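Local structure of extracellular ligand-binding receptor (Desulfohalobium retbaense DSM 5692, 5ERE) at residues P326-L329 and T330-A333; P459-F462 and G463-S467; D489-A492 and E493-G496. The protein probably senses small extracellular solutes, joining a leucine-binding-protein-type module that holds 2-oxo-4-methylpentanoic acid to a tandem PAS sensor, and also binds calcium. All coordinates share one frame; numbering follows the deposited sequence.

Interaction 1 of 3, residues P326-L329 and T330-A333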
loop_
_atom_site.group_PDB
_atom_site.type_symbol
_atom_site.label_atom_id
_atom_site.label_comp_id
_atom_site.label_asym_id
_atom_site.label_seq_id
_atom_site.Cartn_x
_atom_site.Cartn_y
_atom_site.Cartn_z
ATOM N N PRO A 326 7.206 11.973 5.930
ATOM C CA PRO A 326 7.236 12.009 7.392
ATOM C C PRO A 326 6.032 11.330 8.003
ATOM O O PRO A 326 6.138 10.730 9.064
ATOM C CB PRO A 326 7.261 13.522 7.723
ATOM C CG PRO A 326 6.903 14.232 6.424
ATOM C CD PRO A 326 7.422 13.305 5.337
HETATM N N MSE A 327 4.880 11.428 7.362
HETATM C CA MSE A 327 3.711 10.692 7.855
HETATM C C MSE A 327 3.950 9.166 7.988
HETATM O O MSE A 327 3.666 8.524 9.007
HETATM C CB MSE A 327 2.564 10.909 6.895
HETATM C CG MSE A 327 1.260 10.295 7.377
HETATM SE SE MSE A 327 -0.055 10.220 5.969
HETATM C CE MSE A 327 0.814 8.895 4.823
ATOM N N LEU A 328 4.458 8.570 6.925
ATOM C CA LEU A 328 4.650 7.121 6.951
ATOM C C LEU A 328 5.680 6.765 8.028
ATOM O O LEU A 328 5.493 5.822 8.777
ATOM C CB LEU A 328 5.090 6.601 5.565
ATOM C CG LEU A 328 3.987 6.521 4.500
ATOM C CD1 LEU A 328 4.586 6.173 3.106
ATOM C CD2 LEU A 328 2.951 5.471 4.877
ATOM N N LEU A 329 6.740 7.550 8.166
ATOM C CA LEU A 329 7.720 7.254 9.205
ATOM C C LEU A 329 7.102 7.355 10.594
ATOM O O LEU A 329 7.254 6.456 11.427
ATOM C CB LEU A 329 8.908 8.206 9.104
ATOM C CG LEU A 329 10.024 7.968 10.118
ATOM C CD1 LEU A 329 10.656 6.536 10.009
ATOM C CD2 LEU A 329 11.053 9.015 9.898
ATOM N N THR A 330 6.382 8.445 10.838
ATOM C CA THR A 330 5.745 8.638 12.136
ATOM C C THR A 330 4.755 7.550 12.456
ATOM O O THR A 330 4.769 7.011 13.557
ATOM C CB THR A 330 5.020 10.010 12.217
ATOM O OG1 THR A 330 5.972 11.048 11.966
ATOM C CG2 THR A 330 4.418 10.195 13.588
ATOM N N GLN A 331 3.912 7.209 11.489
ATOM C CA GLN A 331 2.929 6.145 11.697
ATOM C C GLN A 331 3.595 4.812 12.036
ATOM O O GLN A 331 3.077 4.017 12.811
ATOM C CB GLN A 331 2.050 5.993 10.462
ATOM C CG GLN A 331 1.053 7.156 10.305
ATOM C CD GLN A 331 0.246 7.086 9.020
ATOM O OE1 GLN A 331 0.543 6.295 8.114
ATOM N NE2 GLN A 331 -0.790 7.917 8.937
ATOM N N THR A 332 4.765 4.580 11.467
ATOM C CA THR A 332 5.491 3.340 11.735
ATOM C C THR A 332 6.132 3.402 13.116
ATOM O O THR A 332 6.031 2.435 13.880
ATOM C CB THR A 332 6.586 3.081 10.666
ATOM O OG1 THR A 332 5.991 3.131 9.373
ATOM C CG2 THR A 332 7.301 1.705 10.845
ATOM N N ALA A 333 6.797 4.532 13.421
ATOM C CA ALA A 333 7.350 4.768 14.762
ATOM C C ALA A 333 6.283 4.540 15.819
ATOM O O ALA A 333 6.547 3.961 16.876
ATOM C CB ALA A 333 7.888 6.189 14.895
#
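Gln331 lies back against Met327, one helical turn earlier, and its side chain follows the Met327 carbonyl before reaching that residue's own side chain. CG is anti to the carbonyl carbon of Gln331 (chi1 -73°), which directs the chain back toward the start of the helix. CB stands 3.3 Å from Met327 O and CG touches the same oxygen at much the same distance. From there the chain runs on extended. CD comes up to Met327 CG, and the amide parts its two ends: OE1 is turned to the side of Leu328, where it lies 4.1 Å from CD2, while NE2 settles against Met327, 3.5 Å from CG and a little farther from the selenium of this selenomethionine. The polar partner of NE2 is Ala121 O, to which it donates a hydrogen bond, so the amide ties this helix to the chain around Ala121 while its carbon chain packs within the turn.

Two threonines add side-chain bonds to the helical ladder. Thr330 OG1 donates to Pro326 O at 2.9 Å, from above the carbonyl plane, and Thr330 N reaches that oxygen from the opposite face. Thr332 repeats the pattern on Leu328 O, with OG1 at 2.8 Å and the amide N at 3.1 Å. In both cases the hydroxyl is satisfied by the carbonyl four residues back, a bond threonine and serine often make within a helix. Plain i to i+4 bonds continue at Gln331 N to Met327 O and Ala333 N to Leu329 O.

All of this belongs to the start of the long helix 324-357. Leu328, Leu329 and Ala333 rest on strands 541-550 and 553-561 through Leu544, Thr546, Leu557 and Leu559, and Thr332 meets helix 461-470 at Ile466 and Lys469.

Interaction 2 of 3, residues P459-F462 and G463-S467. With ACY (acetic acid), chain D.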
loop_
_atom_site.group_PDB
_atom_site.type_symbol
_atom_site.label_atom_id
_atom_site.label_comp_id
_atom_site.label_asym_id
_atom_site.label_seq_id
_atom_site.Cartn_x
_atom_site.Cartn_y
_atom_site.Cartn_z
ATOM N N PRO A 459 11.941 -13.596 15.165
ATOM C CA PRO A 459 13.063 -13.254 14.279
ATOM C C PRO A 459 12.695 -12.173 13.278
ATOM O O PRO A 459 13.558 -11.388 12.942
ATOM C CB PRO A 459 13.378 -14.565 13.536
ATOM C CG PRO A 459 12.694 -15.635 14.227
ATOM C CD PRO A 459 11.580 -15.031 15.069
ATOM N N ASP A 460 11.452 -12.129 12.809
ATOM C CA ASP A 460 11.051 -11.144 11.808
ATOM C C ASP A 460 10.195 -10.028 12.420
ATOM O O ASP A 460 9.292 -9.512 11.771
ATOM C CB ASP A 460 10.273 -11.802 10.678
ATOM C CG ASP A 460 8.954 -12.368 11.145
ATOM O OD1 ASP A 460 8.849 -12.618 12.372
ATOM O OD2 ASP A 460 8.026 -12.511 10.306
ATOM N N PHE A 461 10.490 -9.683 13.671
ATOM C CA PHE A 461 9.719 -8.694 14.429
ATOM C C PHE A 461 9.577 -7.370 13.649
ATOM O O PHE A 461 8.481 -6.909 13.328
ATOM C CB PHE A 461 10.401 -8.459 15.800
ATOM C CG PHE A 461 9.814 -7.304 16.584
ATOM C CD1 PHE A 461 8.580 -7.442 17.248
ATOM C CD2 PHE A 461 10.473 -6.106 16.659
ATOM C CE1 PHE A 461 8.037 -6.390 17.947
ATOM C CE2 PHE A 461 9.922 -5.038 17.369
ATOM C CZ PHE A 461 8.722 -5.180 18.008
ATOM N N PHE A 462 10.691 -6.733 13.335
ATOM C CA PHE A 462 10.589 -5.457 12.673
ATOM C C PHE A 462 9.997 -5.557 11.285
ATOM O O PHE A 462 9.115 -4.789 10.936
ATOM C CB PHE A 462 11.961 -4.793 12.607
ATOM C CG PHE A 462 12.421 -4.218 13.909
ATOM C CD1 PHE A 462 11.758 -3.145 14.480
ATOM C CD2 PHE A 462 13.530 -4.738 14.559
ATOM C CE1 PHE A 462 12.181 -2.607 15.682
ATOM C CE2 PHE A 462 13.958 -4.216 15.763
ATOM C CZ PHE A 462 13.282 -3.141 16.323
ATOM N N GLY A 463 10.487 -6.500 10.487
ATOM C CA GLY A 463 9.983 -6.713 9.145
ATOM C C GLY A 463 8.488 -6.927 9.075
ATOM O O GLY A 463 7.823 -6.388 8.194
ATOM N N SER A 464 7.951 -7.730 9.991
ATOM C CA SER A 464 6.540 -8.039 9.957
ATOM C C SER A 464 5.720 -6.744 10.176
ATOM O O SER A 464 4.658 -6.559 9.591
ATOM C CB SER A 464 6.200 -9.096 11.011
ATOM O OG SER A 464 6.354 -8.630 12.353
ATOM N N ILE A 465 6.255 -5.821 10.944
ATOM C CA ILE A 465 5.524 -4.569 11.210
ATOM C C ILE A 465 5.778 -3.595 10.060
ATOM O O ILE A 465 4.849 -3.080 9.435
ATOM C CB ILE A 465 5.931 -4.011 12.574
ATOM C CG1 ILE A 465 5.379 -4.935 13.659
ATOM C CG2 ILE A 465 5.420 -2.540 12.782
ATOM C CD1 ILE A 465 6.162 -4.973 14.933
ATOM N N ILE A 466 7.045 -3.415 9.711
ATOM C CA ILE A 466 7.411 -2.405 8.734
ATOM C C ILE A 466 6.883 -2.681 7.321
ATOM O O ILE A 466 6.427 -1.770 6.656
ATOM C CB ILE A 466 8.939 -2.225 8.707
ATOM C CG1 ILE A 466 9.361 -1.543 9.995
ATOM C CG2 ILE A 466 9.363 -1.421 7.523
ATOM C CD1 ILE A 466 10.800 -1.683 10.326
ATOM N N SER A 467 6.970 -3.919 6.842
ATOM C CA SER A 467 6.559 -4.212 5.485
ATOM C C SER A 467 5.063 -3.933 5.236
ATOM O O SER A 467 4.660 -3.563 4.133
ATOM C CB SER A 467 6.891 -5.687 5.139
ATOM O OG SER A 467 6.129 -6.552 5.963
HETATM C C ACY D . 13.585 -8.289 12.098
HETATM O O ACY D . 12.726 -8.232 11.166
HETATM O OXT ACY D . 13.361 -7.969 13.288
HETATM C CH3 ACY D . 14.990 -8.771 11.785
HETATM O O HOH W 1 6.963 -10.946 13.831
#
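The first turn of helix 461-470 joins Asp460 and Phe461 to Ser464 and Ile465, with Asp460 at the N-cap position although its side chain makes no capping bond. Ser464 N donates to Asp460 O at 2.9 Å. The Ser464 hydroxyl sits between its own backbone N and carbonyl carbon (chi1 67°), from where OG donates to Phe461 O, also at 2.9 Å. A water completes this polar side, giving one hydrogen to Asp460 OD1 and the other to Ser464 OG at 2.8 Å.

On the apolar side Ile465 CD1 lies over one face of the Phe461 ring in a CH-pi contact, 4.1 Å from the centroid and offset toward the rim. Ile466 CD1 leans on Phe462 CB, and the Phe462 ring has Phe461 CD2 over its centre, 3.7 Å above the plane. Helix 324-357 packs on Phe461 and Ile465, strands 476-480 and 486-488 on Phe462.

An alanine at Ser464 would remove OG, and is likely to leave the bridging water without one of its two acceptors and Phe461 O relying, within this turn, on the weak bond from Ile465 N.

Phe462 N donates to OXT and Gly463 N to O of a bound acetic acid, probably from the crystallisation liquor; its grip by two amides at the helix start implies that this end, with its partial positive charge, would probably attract small anions.

Interaction 3 of 3, residues D489-A492 and E493-G496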
loop_
_atom_site.group_PDB
_atom_site.type_symbol
_atom_site.label_atom_id
_atom_site.label_comp_id
_atom_site.label_asym_id
_atom_site.label_seq_id
_atom_site.Cartn_x
_atom_site.Cartn_y
_atom_site.Cartn_z
ATOM N N ASP A 489 16.327 -4.636 7.336
ATOM C CA ASP A 489 16.322 -4.064 6.003
ATOM C C ASP A 489 15.560 -5.031 5.114
ATOM O O ASP A 489 15.701 -6.216 5.271
ATOM C CB ASP A 489 17.749 -3.878 5.458
ATOM C CG ASP A 489 17.754 -3.118 4.157
ATOM O OD1 ASP A 489 17.384 -3.690 3.115
ATOM O OD2 ASP A 489 18.032 -1.921 4.195
ATOM N N VAL A 490 14.771 -4.527 4.183
ATOM C CA VAL A 490 13.993 -5.382 3.322
ATOM C C VAL A 490 14.921 -6.261 2.446
ATOM O O VAL A 490 14.545 -7.375 2.041
ATOM C CB VAL A 490 13.030 -4.564 2.457
ATOM C CG1 VAL A 490 13.769 -3.674 1.479
ATOM C CG2 VAL A 490 12.074 -5.481 1.738
ATOM N N ASN A 491 16.132 -5.763 2.198
ATOM C CA ASN A 491 17.206 -6.589 1.640
ATOM C C ASN A 491 18.011 -7.284 2.743
ATOM O O ASN A 491 18.906 -6.691 3.333
ATOM C CB ASN A 491 18.157 -5.737 0.776
ATOM C CG ASN A 491 19.371 -6.536 0.312
ATOM O OD1 ASN A 491 19.409 -7.770 0.454
ATOM N ND2 ASN A 491 20.371 -5.845 -0.218
ATOM N N ALA A 492 17.693 -8.534 3.032
ATOM C CA ALA A 492 18.284 -9.220 4.180
ATOM C C ALA A 492 19.800 -9.333 4.133
ATOM O O ALA A 492 20.431 -9.556 5.170
ATOM C CB ALA A 492 17.676 -10.603 4.310
ATOM N N GLU A 493 20.391 -9.179 2.949
ATOM C CA GLU A 493 21.839 -9.273 2.826
ATOM C C GLU A 493 22.507 -8.152 3.589
ATOM O O GLU A 493 23.678 -8.261 3.944
ATOM C CB GLU A 493 22.275 -9.248 1.354
ATOM C CG GLU A 493 21.978 -10.546 0.627
ATOM C CD GLU A 493 22.140 -10.440 -0.879
ATOM O OE1 GLU A 493 22.743 -9.452 -1.350
ATOM O OE2 GLU A 493 21.655 -11.348 -1.593
ATOM N N GLU A 494 21.768 -7.074 3.835
ATOM C CA GLU A 494 22.299 -5.936 4.574
ATOM C C GLU A 494 22.244 -6.138 6.099
ATOM O O GLU A 494 22.958 -5.458 6.853
ATOM C CB GLU A 494 21.541 -4.662 4.186
ATOM C CG GLU A 494 21.425 -4.419 2.676
ATOM C CD GLU A 494 22.562 -3.575 2.117
ATOM O OE1 GLU A 494 23.722 -3.799 2.526
ATOM O OE2 GLU A 494 22.293 -2.685 1.273
ATOM N N ILE A 495 21.382 -7.044 6.563
ATOM C CA ILE A 495 21.225 -7.261 7.994
ATOM C C ILE A 495 22.492 -7.827 8.595
ATOM O O ILE A 495 23.031 -8.845 8.121
ATOM C CB ILE A 495 20.028 -8.215 8.313
ATOM C CG1 ILE A 495 18.723 -7.590 7.779
ATOM C CG2 ILE A 495 19.971 -8.496 9.817
ATOM C CD1 ILE A 495 17.454 -8.428 8.002
ATOM N N GLY A 496 22.952 -7.170 9.654
ATOM C CA GLY A 496 24.158 -7.599 10.339
ATOM C C GLY A 496 25.360 -6.759 9.935
ATOM O O GLY A 496 26.378 -6.806 10.595
#
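Asn491 holds its CG anti to the backbone N (chi1 174°), and with chi2 at only 11° the amide oxygen swings over the start of the following turn, where OD1 meets Glu493 N. Glu493 N donates to Asn491 OD1 at 3.0 Å, coming from well above the plane of the side-chain carbonyl and not along a lone pair. Asn491 OD1 also lies 3.3 Å from Glu493 CB. The other end of the amide, ND2, is placed against the aliphatic part of Glu494, at 3.4 Å from CG, and the planes of amide and Glu494 carboxylate are 47° apart. Glu494 folds at chi2, which bends its carboxylate away from a straight course while CB and CG stay against Asn491.

Backbone bonds close the turn itself. Glu494 N donates to Asn491 O at 2.9 Å, and Ile495 N donates to Ala492 O, successive i to i+3 bonds of a short 3-10 turn. It is preceded by an Asx turn: Asp489 OD1 takes a hydrogen bond of 2.6 Å from Asn491 N on its anti lone pair, the one away from OD2. Together the two turns carry the chain round after strand 486-488, and Gly496 pairs back through its backbone with Thr486 on that strand.

Asp489 CB and CG meet the side of Glu494, CB to CB at 4.1 Å. The two acids keep their charged ends apart, with Asp489 OD2 5.2 Å from Glu494 OE2, although the like charges may raise the proton affinity of one or both somewhat. Ile495 contributes the apolar contact, its CD1 lying 4.3 Å from Ala492 CB. Away from the turn, Asp489 touches Phe478 on strand 476-480, the strand next to 486-488.

Overall arrangement
Interactions 1 and 2 are partly buried helical contacts, whereas interaction 3 is a surface turn. The first two belong to different helices that pack on each other: Thr332 CG2 of interaction 1 lies 3.9 Å from Ile466 CG1 of interaction 2. They also share one antiparallel sheet, interaction 1 resting on strands 541-550 and 553-561 and interaction 2 on strands 476-480 and 486-488. Interaction 3 follows edge strand 486-488, its nearest atoms about 6 Å from interaction 2. Chemistry tracks place: threonine hydroxyls bonded back to the helix's own carbonyls, with leucines turned to the sheet, aromatic packing beside a polar helix start, and acidic side chains with an amide at the exposed turn.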